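Local coordinates for protein cellulase (Bacteroides salanitronis, PDB 6WQY) that is a broad-specificity endoglucanase of subfamily GH5_4, whose family 5 domain probably hydrolyses internal bonds of cellulose and related polysaccharides, at residues V19-T23 with V242-L246; N165-A171 with T216-P222; T231-F235 with E296-D300. Residue numbers count along the deposited sequence, not the author numbering.

How the contacts relate
All three contacts belong to one (beta/alpha)8 barrel of eight parallel strands. Contact 2 joins two barrel strands, 167-170 and 219-222. Contact 1 lies about 10 Å from it, centre to centre, where the chain's N-terminal loop meets the loop leading into strand 246-251; Gly21 O reaches Tyr218 OH at 2.7 Å. Contact 3, about 17 and 18 Å from contacts 1 and 2 between centres, pairs helices 228-234 and 284-299 on the outside of the strand barrel. Along the chain the segments run 19-23, 165-171, 216-222, 231-235, 242-246, 296-300, so contacts 1 and 3 interlock. Phe235 of contact 3 packs on contact 2, its CE2 3.7 Å from Val221 O and its CD2 3.7 Å from Pro222 O.

Contact 1 of 3, residues V19-T23 with V242-L246; sequences VSGET and VDNRL
Two irregular loops meet here at the surface, and Glu22 and Asn244 come closest in the backbone, CA to CA 5.5 Å. The acceptor is Glu22, with chi1, chi2 and chi3 all near -58°; its CA-CB bond runs sideways, and the carboxylate end comes near 242-246. Just before it, Gly21 sits at phi 111°, psi 155°, where a CB would jam against the carbonyl of Ser20. Starting from extended Val242 and Asp243, the second loop first offers Asp243 O to a water at 2.7 Å, which also donates to Glu22 OE1 at 2.9 Å. Asn244 then turns left-handed (63°/35°) and gives Glu22 OE1 a hydrogen bond from ND2, 3.0 Å. Arg245 (m, m, t) folds its guanidinium back: NH1 bonds to Asn244 O at 2.9 Å, while NH2 at 2.8 Å and NH1 at 3.2 Å both hold Glu22 OE2 in a salt bridge. One carboxylate thus joins the loops by salt bridge and amide hydrogen bond. Leu246 begins strand 246-251, the sixth of the (beta/alpha)8 barrel, so the contact links the chain entering helix 24-31, N-capped by Thr23, to the barrel's N-terminal side, with Arg245 close to Tyr218 and to Arg208 of helix 191-209.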
ATOM      1  N   VAL A  19      -5.017  11.828  -9.130  1.00 10.39           N
ATOM      2  CA  VAL A  19      -3.625  12.067  -8.769  1.00 10.43           C
ATOM      3  C   VAL A  19      -3.053  13.050  -9.786  1.00 11.11           C
ATOM      4  O   VAL A  19      -3.429  13.025 -10.970  1.00 11.79           O
ATOM      5  CB  VAL A  19      -2.846  10.741  -8.729  1.00  9.70           C
ATOM      6  CG1 VAL A  19      -1.409  10.969  -8.309  1.00 10.98           C
ATOM      7  CG2 VAL A  19      -3.536   9.760  -7.805  1.00 10.51           C
ATOM      8  N   SER A  20      -2.171  13.936  -9.334  1.00 11.14           N
ATOM      9  CA  SER A  20      -1.632  14.961 -10.224  1.00 11.29           C
ATOM     10  C   SER A  20      -0.329  15.503  -9.659  1.00 11.79           C
ATOM     11  O   SER A  20      -0.008  15.301  -8.489  1.00 12.93           O
ATOM     12  CB  SER A  20      -2.624  16.116 -10.411  1.00 14.41           C
ATOM     13  OG  SER A  20      -2.844  16.783  -9.183  1.00 17.94           O
ATOM     14  N   GLY A  21       0.414  16.212 -10.511  1.00 11.95           N
ATOM     15  CA  GLY A  21       1.670  16.823 -10.133  1.00 13.15           C
ATOM     16  C   GLY A  21       2.855  16.162 -10.812  1.00 11.50           C
ATOM     17  O   GLY A  21       2.826  14.985 -11.192  1.00 11.62           O
ATOM     18  N   GLU A  22       3.938  16.943 -10.935  1.00 11.76           N
ATOM     19  CA  GLU A  22       5.202  16.446 -11.446  1.00 11.92           C
ATOM     20  C   GLU A  22       6.244  16.280 -10.356  1.00 13.74           C
ATOM     21  O   GLU A  22       7.166  15.476 -10.520  1.00 17.71           O
ATOM     22  CB  GLU A  22       5.789  17.392 -12.507  1.00 12.81           C
ATOM     23  CG  GLU A  22       4.890  17.631 -13.693  1.00 13.09           C
ATOM     24  CD  GLU A  22       4.513  16.345 -14.396  1.00 16.63           C
ATOM     25  OE1 GLU A  22       5.423  15.591 -14.855  1.00 16.85           O
ATOM     26  OE2 GLU A  22       3.304  16.085 -14.483  1.00 13.86           O
ATOM     27  N   THR A  23       6.129  17.023  -9.239  1.00 14.00           N
ATOM     28  CA  THR A  23       7.108  16.975  -8.168  1.00 14.51           C
ATOM     29  C   THR A  23       6.601  16.084  -7.042  1.00 12.92           C
ATOM     30  O   THR A  23       5.388  15.924  -6.862  1.00 13.44           O
ATOM     31  CB  THR A  23       7.369  18.379  -7.602  1.00 16.15           C
ATOM     32  OG1 THR A  23       6.177  18.858  -6.978  1.00 18.28           O
ATOM     33  CG2 THR A  23       7.818  19.340  -8.699  1.00 17.32           C
ATOM     34  N   VAL A 242       7.374   8.195 -19.935  1.00 16.19           N
ATOM     35  CA  VAL A 242       6.895   9.487 -19.480  1.00 14.26           C
ATOM     36  C   VAL A 242       7.661   9.772 -18.201  1.00 14.01           C
ATOM     37  O   VAL A 242       8.168   8.860 -17.548  1.00 14.71           O
ATOM     38  CB  VAL A 242       5.372   9.423 -19.226  1.00 16.19           C
ATOM     39  CG1 VAL A 242       5.041   8.307 -18.229  1.00 17.76           C
ATOM     40  CG2 VAL A 242       4.840  10.762 -18.750  1.00 31.63           C
ATOM     41  N   ASP A 243       7.780  11.044 -17.852  1.00 13.86           N
ATOM     42  CA  ASP A 243       8.474  11.405 -16.624  1.00 13.94           C
ATOM     43  C   ASP A 243       7.501  11.517 -15.454  1.00 12.10           C
ATOM     44  O   ASP A 243       6.322  11.839 -15.617  1.00 13.15           O
ATOM     45  CB  ASP A 243       9.250  12.711 -16.784  1.00 17.42           C
ATOM     46  CG  ASP A 243      10.384  12.602 -17.799  1.00 19.73           C
ATOM     47  OD1 ASP A 243      10.877  11.481 -18.029  1.00 28.28           O
ATOM     48  OD2 ASP A 243      10.777  13.647 -18.355  1.00 40.57           O
ATOM     49  N   ASN A 244       8.019  11.266 -14.258  1.00 12.59           N
ATOM     50  CA  ASN A 244       7.327  11.601 -13.010  1.00 12.83           C
ATOM     51  C   ASN A 244       6.017  10.853 -12.815  1.00 11.47           C
ATOM     52  O   ASN A 244       5.083  11.399 -12.218  1.00 12.17           O
ATOM     53  CB  ASN A 244       7.078  13.113 -12.919  1.00 14.90           C
ATOM     54  CG  ASN A 244       8.312  13.899 -13.162  1.00 15.69           C
ATOM     55  OD1 ASN A 244       9.363  13.540 -12.629  1.00 15.71           O
ATOM     56  ND2 ASN A 244       8.221  14.944 -13.979  1.00 15.47           N
ATOM     57  N   ARG A 245       5.949   9.601 -13.269  1.00 10.95           N
ATOM     58  CA  ARG A 245       4.741   8.807 -13.100  1.00 10.53           C
ATOM     59  C   ARG A 245       5.013   7.487 -12.400  1.00 10.08           C
ATOM     60  O   ARG A 245       4.140   6.607 -12.414  1.00 11.69           O
ATOM     61  CB  ARG A 245       4.023   8.569 -14.429  1.00 10.96           C
ATOM     62  CG  ARG A 245       3.437   9.829 -15.063  1.00 11.38           C
ATOM     63  CD  ARG A 245       2.284  10.388 -14.254  1.00 10.90           C
ATOM     64  NE  ARG A 245       1.741  11.606 -14.840  1.00 11.96           N
ATOM     65  CZ  ARG A 245       2.230  12.822 -14.622  1.00 12.28           C
ATOM     66  NH1 ARG A 245       3.289  12.996 -13.827  1.00 13.54           N
ATOM     67  NH2 ARG A 245       1.671  13.878 -15.195  1.00 14.06           N
ATOM     68  N   LEU A 246       6.179   7.325 -11.778  1.00 10.37           N
ATOM     69  CA  LEU A 246       6.498   6.153 -10.977  1.00 10.14           C
ATOM     70  C   LEU A 246       6.756   6.591  -9.545  1.00  9.84           C
ATOM     71  O   LEU A 246       7.567   7.490  -9.299  1.00 11.51           O
ATOM     72  CB  LEU A 246       7.725   5.413 -11.501  1.00 10.14           C
ATOM     73  CG  LEU A 246       7.626   4.902 -12.928  1.00 10.59           C
ATOM     74  CD1 LEU A 246       8.909   4.163 -13.286  1.00 12.01           C
ATOM     75  CD2 LEU A 246       6.410   4.029 -13.166  1.00 10.58           C
TER
HETATM   76  O   HOH W   1       4.855  13.718 -16.953  1.00 15.63           O

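Contact 2 of 3, residues N165-A171 with T216-P222; sequences NFLVFEA and TRYLGVP
Strands 167-170 and 219-222, the fourth and fifth of the TIM barrel, run parallel here, their axes 4.5 Å apart at closest and crossing at -23°. Phe169 pairs with Leu219 (CA-CA 5.0 Å) and Glu170 with Gly220 (4.2 Å); the ladder is Gly220 N to Phe169 O at 2.8 Å and Ala171 N to Gly220 O at 2.9 Å. The most surface is buried on Arg217, Asn165 and Phe169. Arg217 (t, t, m) lays its CD over one face of the Phe169 ring, 3.6 Å from the centroid and 9° off the normal, a CH-pi contact. Its NH1 bonds to Leu167 O at 3.0 Å and also to Gly164 O, NH2 bonds Lys163 O and NE bonds Asn214 OD1. Phe169 (m) also packs CB on Leu219 CD2 at 3.9 Å, on the outer face with Trp153 and Phe203. Asn165 closes the strands' N-terminal end: ND2 donates to Thr216 O at 3.2 Å, and a water bridges its OD1 to Thr216 OG1, 2.7 Å from each. A second water takes a bond from Tyr218 N (3.0 Å) and donates to Asn165 O (2.9 Å) and Leu167 O (2.8 Å). On the opposite face Glu170 points into the barrel beside side-chain-less Gly220, forming a salt bridge with Arg76 and hydrogen bonds with Tyr306 OH and Asn118 ND2. Backbone pairing thus serves the C-terminal half, while arginine, amide and the second water serve Leu167 O, Thr216 O, Asn165 O and Tyr218 N; the first water links side chains only.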
ATOM      1  N   ASN A 165      -6.656   9.444 -14.034  1.00 10.94           N
ATOM      2  CA  ASN A 165      -5.528   9.316 -13.126  1.00 10.39           C
ATOM      3  C   ASN A 165      -5.924   9.318 -11.653  1.00  9.88           C
ATOM      4  O   ASN A 165      -5.025   9.270 -10.796  1.00 10.27           O
ATOM      5  CB  ASN A 165      -4.452  10.358 -13.432  1.00 11.39           C
ATOM      6  CG  ASN A 165      -3.523   9.916 -14.561  1.00 12.17           C
ATOM      7  OD1 ASN A 165      -3.639   8.798 -15.088  1.00 13.13           O
ATOM      8  ND2 ASN A 165      -2.569  10.773 -14.912  1.00 14.75           N
ATOM      9  N   PHE A 166      -7.219   9.257 -11.316  1.00 10.28           N
ATOM     10  CA  PHE A 166      -7.584   8.881  -9.952  1.00 10.18           C
ATOM     11  C   PHE A 166      -7.085   7.478  -9.632  1.00  9.46           C
ATOM     12  O   PHE A 166      -6.898   7.146  -8.454  1.00 10.10           O
ATOM     13  CB  PHE A 166      -9.103   8.965  -9.709  1.00 10.41           C
ATOM     14  CG  PHE A 166      -9.881   7.760 -10.170  1.00 10.11           C
ATOM     15  CD1 PHE A 166     -10.301   7.637 -11.482  1.00 11.24           C
ATOM     16  CD2 PHE A 166     -10.183   6.732  -9.283  1.00 10.17           C
ATOM     17  CE1 PHE A 166     -10.991   6.527 -11.911  1.00 11.63           C
ATOM     18  CE2 PHE A 166     -10.864   5.617  -9.713  1.00 11.13           C
ATOM     19  CZ  PHE A 166     -11.274   5.513 -11.035  1.00 11.53           C
ATOM     20  N   LEU A 167      -6.916   6.630 -10.657  1.00  9.56           N
ATOM     21  CA  LEU A 167      -6.607   5.217 -10.478  1.00  8.88           C
ATOM     22  C   LEU A 167      -5.125   4.976 -10.716  1.00  8.58           C
ATOM     23  O   LEU A 167      -4.585   5.305 -11.783  1.00  9.55           O
ATOM     24  CB  LEU A 167      -7.453   4.375 -11.424  1.00  9.50           C
ATOM     25  CG  LEU A 167      -7.206   2.866 -11.350  1.00  9.49           C
ATOM     26  CD1 LEU A 167      -7.498   2.283  -9.970  1.00  9.99           C
ATOM     27  CD2 LEU A 167      -8.069   2.170 -12.412  1.00 11.03           C
ATOM     28  N   VAL A 168      -4.494   4.379  -9.704  1.00  8.82           N
ATOM     29  CA  VAL A 168      -3.081   4.012  -9.680  1.00  8.41           C
ATOM     30  C   VAL A 168      -2.973   2.493  -9.698  1.00  8.27           C
ATOM     31  O   VAL A 168      -3.760   1.803  -9.042  1.00  8.72           O
ATOM     32  CB  VAL A 168      -2.453   4.553  -8.376  1.00  8.33           C
ATOM     33  CG1 VAL A 168      -1.018   4.077  -8.181  1.00  9.36           C
ATOM     34  CG2 VAL A 168      -2.531   6.065  -8.315  1.00 10.10           C
ATOM     35  N   PHE A 169      -1.986   1.970 -10.432  1.00  8.26           N
ATOM     36  CA  PHE A 169      -1.643   0.549 -10.361  1.00  8.51           C
ATOM     37  C   PHE A 169      -0.344   0.402  -9.563  1.00  7.89           C
ATOM     38  O   PHE A 169       0.637   1.087  -9.871  1.00  8.82           O
ATOM     39  CB  PHE A 169      -1.394  -0.049 -11.756  1.00  8.63           C
ATOM     40  CG  PHE A 169      -2.544   0.073 -12.737  1.00  9.16           C
ATOM     41  CD1 PHE A 169      -3.870   0.201 -12.351  1.00  9.48           C
ATOM     42  CD2 PHE A 169      -2.244   0.036 -14.090  1.00  9.59           C
ATOM     43  CE1 PHE A 169      -4.875   0.297 -13.305  1.00 10.71           C
ATOM     44  CE2 PHE A 169      -3.241   0.133 -15.042  1.00 11.01           C
ATOM     45  CZ  PHE A 169      -4.559   0.258 -14.654  1.00 10.90           C
ATOM     46  N   GLU A 170      -0.329  -0.515  -8.589  1.00  7.60           N
ATOM     47  CA  GLU A 170       0.847  -0.849  -7.782  1.00  7.69           C
ATOM     48  C   GLU A 170       1.263  -2.276  -8.136  1.00  7.60           C
ATOM     49  O   GLU A 170       0.461  -3.199  -8.026  1.00  7.97           O
ATOM     50  CB  GLU A 170       0.485  -0.729  -6.304  1.00  8.06           C
ATOM     51  CG  GLU A 170       1.548  -1.207  -5.344  1.00  8.18           C
ATOM     52  CD  GLU A 170       1.029  -1.224  -3.923  1.00  7.82           C
ATOM     53  OE1 GLU A 170       0.853  -0.110  -3.329  1.00  8.35           O
ATOM     54  OE2 GLU A 170       0.761  -2.322  -3.397  1.00  8.63           O
ATOM     55  N   ALA A 171       2.519  -2.453  -8.553  1.00  7.96           N
ATOM     56  CA  ALA A 171       2.943  -3.671  -9.241  1.00  8.40           C
ATOM     57  C   ALA A 171       2.670  -4.926  -8.433  1.00  7.82           C
ATOM     58  O   ALA A 171       2.252  -5.951  -8.990  1.00  8.56           O
ATOM     59  CB  ALA A 171       4.442  -3.576  -9.497  1.00  9.02           C
ATOM     60  N   THR A 216       0.175   7.359 -19.279  1.00 12.39           N
ATOM     61  CA  THR A 216       0.481   8.472 -18.389  1.00 12.08           C
ATOM     62  C   THR A 216      -0.067   8.271 -16.979  1.00 11.54           C
ATOM     63  O   THR A 216      -0.064   9.219 -16.186  1.00 11.94           O
ATOM     64  CB  THR A 216      -0.034   9.797 -18.978  1.00 15.14           C
ATOM     65  OG1 THR A 216      -1.398   9.653 -19.387  1.00 16.05           O
ATOM     66  CG2 THR A 216       0.792  10.206 -20.191  1.00 16.71           C
ATOM     67  N   ARG A 217      -0.530   7.071 -16.657  1.00 10.94           N
ATOM     68  CA  ARG A 217      -1.056   6.757 -15.333  1.00 10.52           C
ATOM     69  C   ARG A 217       0.074   6.718 -14.308  1.00 10.05           C
ATOM     70  O   ARG A 217       1.184   6.284 -14.603  1.00 10.19           O
ATOM     71  CB  ARG A 217      -1.731   5.382 -15.388  1.00 11.32           C
ATOM     72  CG  ARG A 217      -2.490   5.004 -14.124  1.00 10.44           C
ATOM     73  CD  ARG A 217      -3.237   3.688 -14.243  1.00 10.28           C
ATOM     74  NE  ARG A 217      -4.100   3.626 -15.406  1.00 11.46           N
ATOM     75  CZ  ARG A 217      -5.230   4.309 -15.550  1.00 12.25           C
ATOM     76  NH1 ARG A 217      -5.670   5.097 -14.580  1.00 11.74           N
ATOM     77  NH2 ARG A 217      -5.922   4.204 -16.682  1.00 14.10           N
ATOM     78  N   TYR A 218      -0.217   7.164 -13.072  1.00  9.87           N
ATOM     79  CA  TYR A 218       0.740   6.998 -11.980  1.00  9.29           C
ATOM     80  C   TYR A 218       0.763   5.537 -11.545  1.00  9.13           C
ATOM     81  O   TYR A 218      -0.287   4.893 -11.405  1.00  9.40           O
ATOM     82  CB  TYR A 218       0.383   7.884 -10.781  1.00  9.86           C
ATOM     83  CG  TYR A 218       0.486   9.370 -11.051  1.00  9.69           C
ATOM     84  CD1 TYR A 218      -0.511  10.034 -11.729  1.00 10.82           C
ATOM     85  CD2 TYR A 218       1.595  10.104 -10.637  1.00 10.76           C
ATOM     86  CE1 TYR A 218      -0.423  11.392 -11.982  1.00 11.06           C
ATOM     87  CE2 TYR A 218       1.697  11.456 -10.898  1.00 11.65           C
ATOM     88  CZ  TYR A 218       0.682  12.101 -11.560  1.00 11.04           C
ATOM     89  OH  TYR A 218       0.750  13.447 -11.832  1.00 12.53           O
ATOM     90  N   LEU A 219       1.970   5.017 -11.349  1.00  8.73           N
ATOM     91  CA  LEU A 219       2.181   3.635 -10.958  1.00  8.94           C
ATOM     92  C   LEU A 219       3.030   3.583  -9.695  1.00  8.38           C
ATOM     93  O   LEU A 219       3.923   4.419  -9.498  1.00 10.52           O
ATOM     94  CB  LEU A 219       2.901   2.849 -12.056  1.00  9.25           C
ATOM     95  CG  LEU A 219       2.334   2.995 -13.467  1.00  9.41           C
ATOM     96  CD1 LEU A 219       3.193   2.210 -14.452  1.00 10.14           C
ATOM     97  CD2 LEU A 219       0.886   2.554 -13.552  1.00 10.10           C
ATOM     98  N   GLY A 220       2.762   2.584  -8.850  1.00  8.18           N
ATOM     99  CA  GLY A 220       3.564   2.324  -7.663  1.00  8.39           C
ATOM    100  C   GLY A 220       4.439   1.096  -7.866  1.00  7.90           C
ATOM    101  O   GLY A 220       3.988   0.094  -8.415  1.00  8.50           O
ATOM    102  N   VAL A 221       5.682   1.188  -7.404  1.00  8.11           N
ATOM    103  CA  VAL A 221       6.658   0.105  -7.511  1.00  8.51           C
ATOM    104  C   VAL A 221       7.379  -0.047  -6.179  1.00  7.87           C
ATOM    105  O   VAL A 221       7.898   0.944  -5.648  1.00  8.96           O
ATOM    106  CB  VAL A 221       7.636   0.332  -8.682  1.00  9.48           C
ATOM    107  CG1 VAL A 221       6.955  -0.004 -10.001  1.00  9.94           C
ATOM    108  CG2 VAL A 221       8.164   1.764  -8.705  1.00 10.26           C
ATOM    109  N   PRO A 222       7.440  -1.264  -5.612  1.00  8.21           N
ATOM    110  CA  PRO A 222       8.039  -1.422  -4.288  1.00  8.07           C
ATOM    111  C   PRO A 222       9.495  -1.853  -4.307  1.00  8.19           C
ATOM    112  O   PRO A 222      10.009  -2.411  -5.281  1.00  9.09           O
ATOM    113  CB  PRO A 222       7.179  -2.530  -3.663  1.00  9.06           C
ATOM    114  CG  PRO A 222       6.879  -3.432  -4.843  1.00  8.69           C
ATOM    115  CD  PRO A 222       6.653  -2.453  -6.000  1.00  8.42           C
TER
HETATM  116  O   HOH W   2      -2.896   7.577 -11.758  1.00 10.22           O
HETATM  117  O   HOH W   3      -3.370   8.880 -17.742  1.00 16.74           O

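Contact 3 of 3, residues T231-F235 with E296-D300; sequences TVENF and ETFID
In a (beta/alpha)8 barrel each strand is followed by a helix on the outside, and this contact joins two such neighbours: the last turn of helix 228-234, which follows strand 219-222, and the end of helix 284-299, which follows strand 246-251. The nearest backbone approach is Val232 to Thr297, CA to CA 6.2 Å. The first helix finishes with Phe235 N bonded to Thr231 O at 2.9 Å, and Phe235 itself is the first residue to leave helical angles (-66°/141°). The second helix widens into a pi-type turn over 296-299, with Phe298 at -114°/-64°. No hydrogen bond spans the gap, so cohesion comes from side-chain packing, about 205 Å² of surface in all.

Apolar packing comes first. Phe298 (m), the most covered residue, packs its ring with CE2 3.8 Å from Val232 CG1 and 3.9 Å from Thr231 CG2, and with CE1 against Phe235. Val232 (m) also sets its CB 3.7 Å from Thr297 OG1, a plain van der Waals contact. Polar groups turn back to their own helices, Thr297 OG1 to Lys293 O and Thr231 OG1 to Asn227 O, which leaves Thr231 CG2 to meet Phe298. On the barrel side, Thr231, Phe235 and Phe298 all rest on Val248 of strand 246-251, which seats this helix pair against the barrel wall. The aromatic pair comes last. Phe235 (t) and Phe298 have centroids 5.7 Å apart and planes at 87°, and meet through Phe235 CD1 and Phe298 CE1 at 3.8 Å.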
ATOM      1  N   THR A 231      14.898  -0.677   0.521  1.00  9.33           N
ATOM      2  CA  THR A 231      14.467   0.102  -0.637  1.00 10.06           C
ATOM      3  C   THR A 231      15.493   1.189  -0.962  1.00  9.38           C
ATOM      4  O   THR A 231      15.995   1.274  -2.092  1.00 10.54           O
ATOM      5  CB  THR A 231      13.081   0.697  -0.371  1.00  9.20           C
ATOM      6  OG1 THR A 231      12.149  -0.371  -0.153  1.00  9.57           O
ATOM      7  CG2 THR A 231      12.578   1.527  -1.546  1.00 10.26           C
ATOM      8  N   VAL A 232      15.852   2.025   0.013  0.58 10.52           N
ATOM      9  CA  VAL A 232      16.815   3.075  -0.315  0.58 11.58           C
ATOM     10  C   VAL A 232      18.147   2.482  -0.765  0.58 13.10           C
ATOM     11  O   VAL A 232      18.846   3.073  -1.599  0.58 15.25           O
ATOM     12  CB  VAL A 232      16.992   4.110   0.817  0.58 13.27           C
ATOM     13  CG1 VAL A 232      15.648   4.721   1.202  0.58 13.60           C
ATOM     14  CG2 VAL A 232      17.689   3.503   2.015  0.58 11.53           C
ATOM     15  N   GLU A 233      18.534   1.322  -0.227  1.00 11.36           N
ATOM     16  CA  GLU A 233      19.824   0.743  -0.583  1.00 11.70           C
ATOM     17  C   GLU A 233      19.816   0.031  -1.928  1.00 11.18           C
ATOM     18  O   GLU A 233      20.844   0.039  -2.622  1.00 13.41           O
ATOM     19  CB  GLU A 233      20.268  -0.229   0.518  1.00 13.03           C
ATOM     20  CG  GLU A 233      20.517   0.466   1.861  1.00 18.05           C
ATOM     21  CD  GLU A 233      20.488  -0.467   3.064  1.00 36.24           C
ATOM     22  OE1 GLU A 233      20.303  -1.690   2.889  1.00 31.40           O
ATOM     23  OE2 GLU A 233      20.646   0.039   4.199  1.00 31.90           O
ATOM     24  N   ASN A 234      18.713  -0.585  -2.326  1.00 10.33           N
ATOM     25  CA  ASN A 234      18.735  -1.518  -3.447  1.00 10.46           C
ATOM     26  C   ASN A 234      17.712  -1.259  -4.536  1.00 10.47           C
ATOM     27  O   ASN A 234      17.854  -1.832  -5.629  1.00 11.73           O
ATOM     28  CB  ASN A 234      18.582  -2.969  -2.961  1.00 11.18           C
ATOM     29  CG  ASN A 234      19.565  -3.311  -1.873  1.00 11.92           C
ATOM     30  OD1 ASN A 234      19.192  -3.429  -0.688  1.00 13.62           O
ATOM     31  ND2 ASN A 234      20.798  -3.453  -2.240  1.00 11.07           N
ATOM     32  N   PHE A 235      16.681  -0.460  -4.300  1.00 10.45           N
ATOM     33  CA  PHE A 235      15.682  -0.183  -5.328  1.00 10.33           C
ATOM     34  C   PHE A 235      16.305   0.605  -6.472  1.00 10.37           C
ATOM     35  O   PHE A 235      17.106   1.516  -6.252  1.00 11.64           O
ATOM     36  CB  PHE A 235      14.536   0.613  -4.690  1.00 11.61           C
ATOM     37  CG  PHE A 235      13.508   1.122  -5.662  1.00 10.40           C
ATOM     38  CD1 PHE A 235      13.686   2.338  -6.275  1.00 10.99           C
ATOM     39  CD2 PHE A 235      12.335   0.421  -5.909  1.00 10.85           C
ATOM     40  CE1 PHE A 235      12.750   2.839  -7.156  1.00 11.76           C
ATOM     41  CE2 PHE A 235      11.388   0.915  -6.779  1.00 11.53           C
ATOM     42  CZ  PHE A 235      11.596   2.124  -7.411  1.00 11.90           C
ATOM     43  N   GLU A 296      15.861  11.859   1.490  0.54 14.09           N
ATOM     44  CA  GLU A 296      17.181  12.083   0.905  0.54 15.49           C
ATOM     45  C   GLU A 296      17.364  11.295  -0.386  0.54 15.41           C
ATOM     46  O   GLU A 296      17.942  11.805  -1.356  0.54 14.70           O
ATOM     47  CB  GLU A 296      18.263  11.698   1.920  0.54 18.47           C
ATOM     48  CG  GLU A 296      19.666  11.557   1.337  0.54 29.72           C
ATOM     49  CD  GLU A 296      20.711  11.251   2.401  0.54 30.45           C
ATOM     50  OE1 GLU A 296      20.640  11.852   3.493  0.54 34.98           O
ATOM     51  OE2 GLU A 296      21.594  10.405   2.146  0.54 37.66           O
ATOM     52  N   THR A 297      16.886  10.047  -0.420  1.00 13.05           N
ATOM     53  CA  THR A 297      17.140   9.183  -1.559  1.00 13.45           C
ATOM     54  C   THR A 297      16.156   9.422  -2.694  1.00 13.15           C
ATOM     55  O   THR A 297      16.542   9.347  -3.867  1.00 14.64           O
ATOM     56  CB  THR A 297      17.103   7.717  -1.116  1.00 13.79           C
ATOM     57  OG1 THR A 297      18.111   7.502  -0.115  1.00 16.31           O
ATOM     58  CG2 THR A 297      17.339   6.786  -2.292  1.00 15.52           C
ATOM     59  N   PHE A 298      14.887   9.689  -2.375  1.00 12.59           N
ATOM     60  CA  PHE A 298      13.837   9.789  -3.386  1.00 12.16           C
ATOM     61  C   PHE A 298      13.272  11.198  -3.501  1.00 12.30           C
ATOM     62  O   PHE A 298      13.440  11.842  -4.545  1.00 13.51           O
ATOM     63  CB  PHE A 298      12.754   8.736  -3.097  1.00 12.18           C
ATOM     64  CG  PHE A 298      13.281   7.335  -3.131  1.00 12.22           C
ATOM     65  CD1 PHE A 298      13.820   6.823  -4.296  1.00 12.56           C
ATOM     66  CD2 PHE A 298      13.285   6.550  -1.999  1.00 12.21           C
ATOM     67  CE1 PHE A 298      14.326   5.534  -4.337  1.00 13.22           C
ATOM     68  CE2 PHE A 298      13.791   5.248  -2.030  1.00 13.02           C
ATOM     69  CZ  PHE A 298      14.314   4.754  -3.208  1.00 13.62           C
ATOM     70  N   ILE A 299      12.628  11.704  -2.450  1.00 12.26           N
ATOM     71  CA  ILE A 299      11.872  12.951  -2.552  1.00 12.89           C
ATOM     72  C   ILE A 299      12.752  14.087  -3.056  1.00 13.65           C
ATOM     73  O   ILE A 299      12.388  14.809  -3.993  1.00 14.41           O
ATOM     74  CB  ILE A 299      11.251  13.294  -1.184  1.00 13.36           C
ATOM     75  CG1 ILE A 299      10.379  12.150  -0.649  1.00 13.38           C
ATOM     76  CG2 ILE A 299      10.449  14.578  -1.265  1.00 16.14           C
ATOM     77  CD1 ILE A 299       9.233  11.741  -1.559  1.00 13.34           C
ATOM     78  N   ASP A 300      13.912  14.269  -2.425  1.00 15.02           N
ATOM     79  CA  ASP A 300      14.806  15.367  -2.775  1.00 16.11           C
ATOM     80  C   ASP A 300      15.456  15.172  -4.133  1.00 15.18           C
ATOM     81  O   ASP A 300      16.047  16.119  -4.656  1.00 18.18           O
ATOM     82  CB  ASP A 300      15.909  15.517  -1.727  1.00 17.13           C
ATOM     83  CG  ASP A 300      15.407  16.109  -0.426  1.00 17.11           C
ATOM     84  OD1 ASP A 300      14.236  16.531  -0.350  1.00 19.41           O
ATOM     85  OD2 ASP A 300      16.204  16.165   0.541  1.00 23.10           O
TER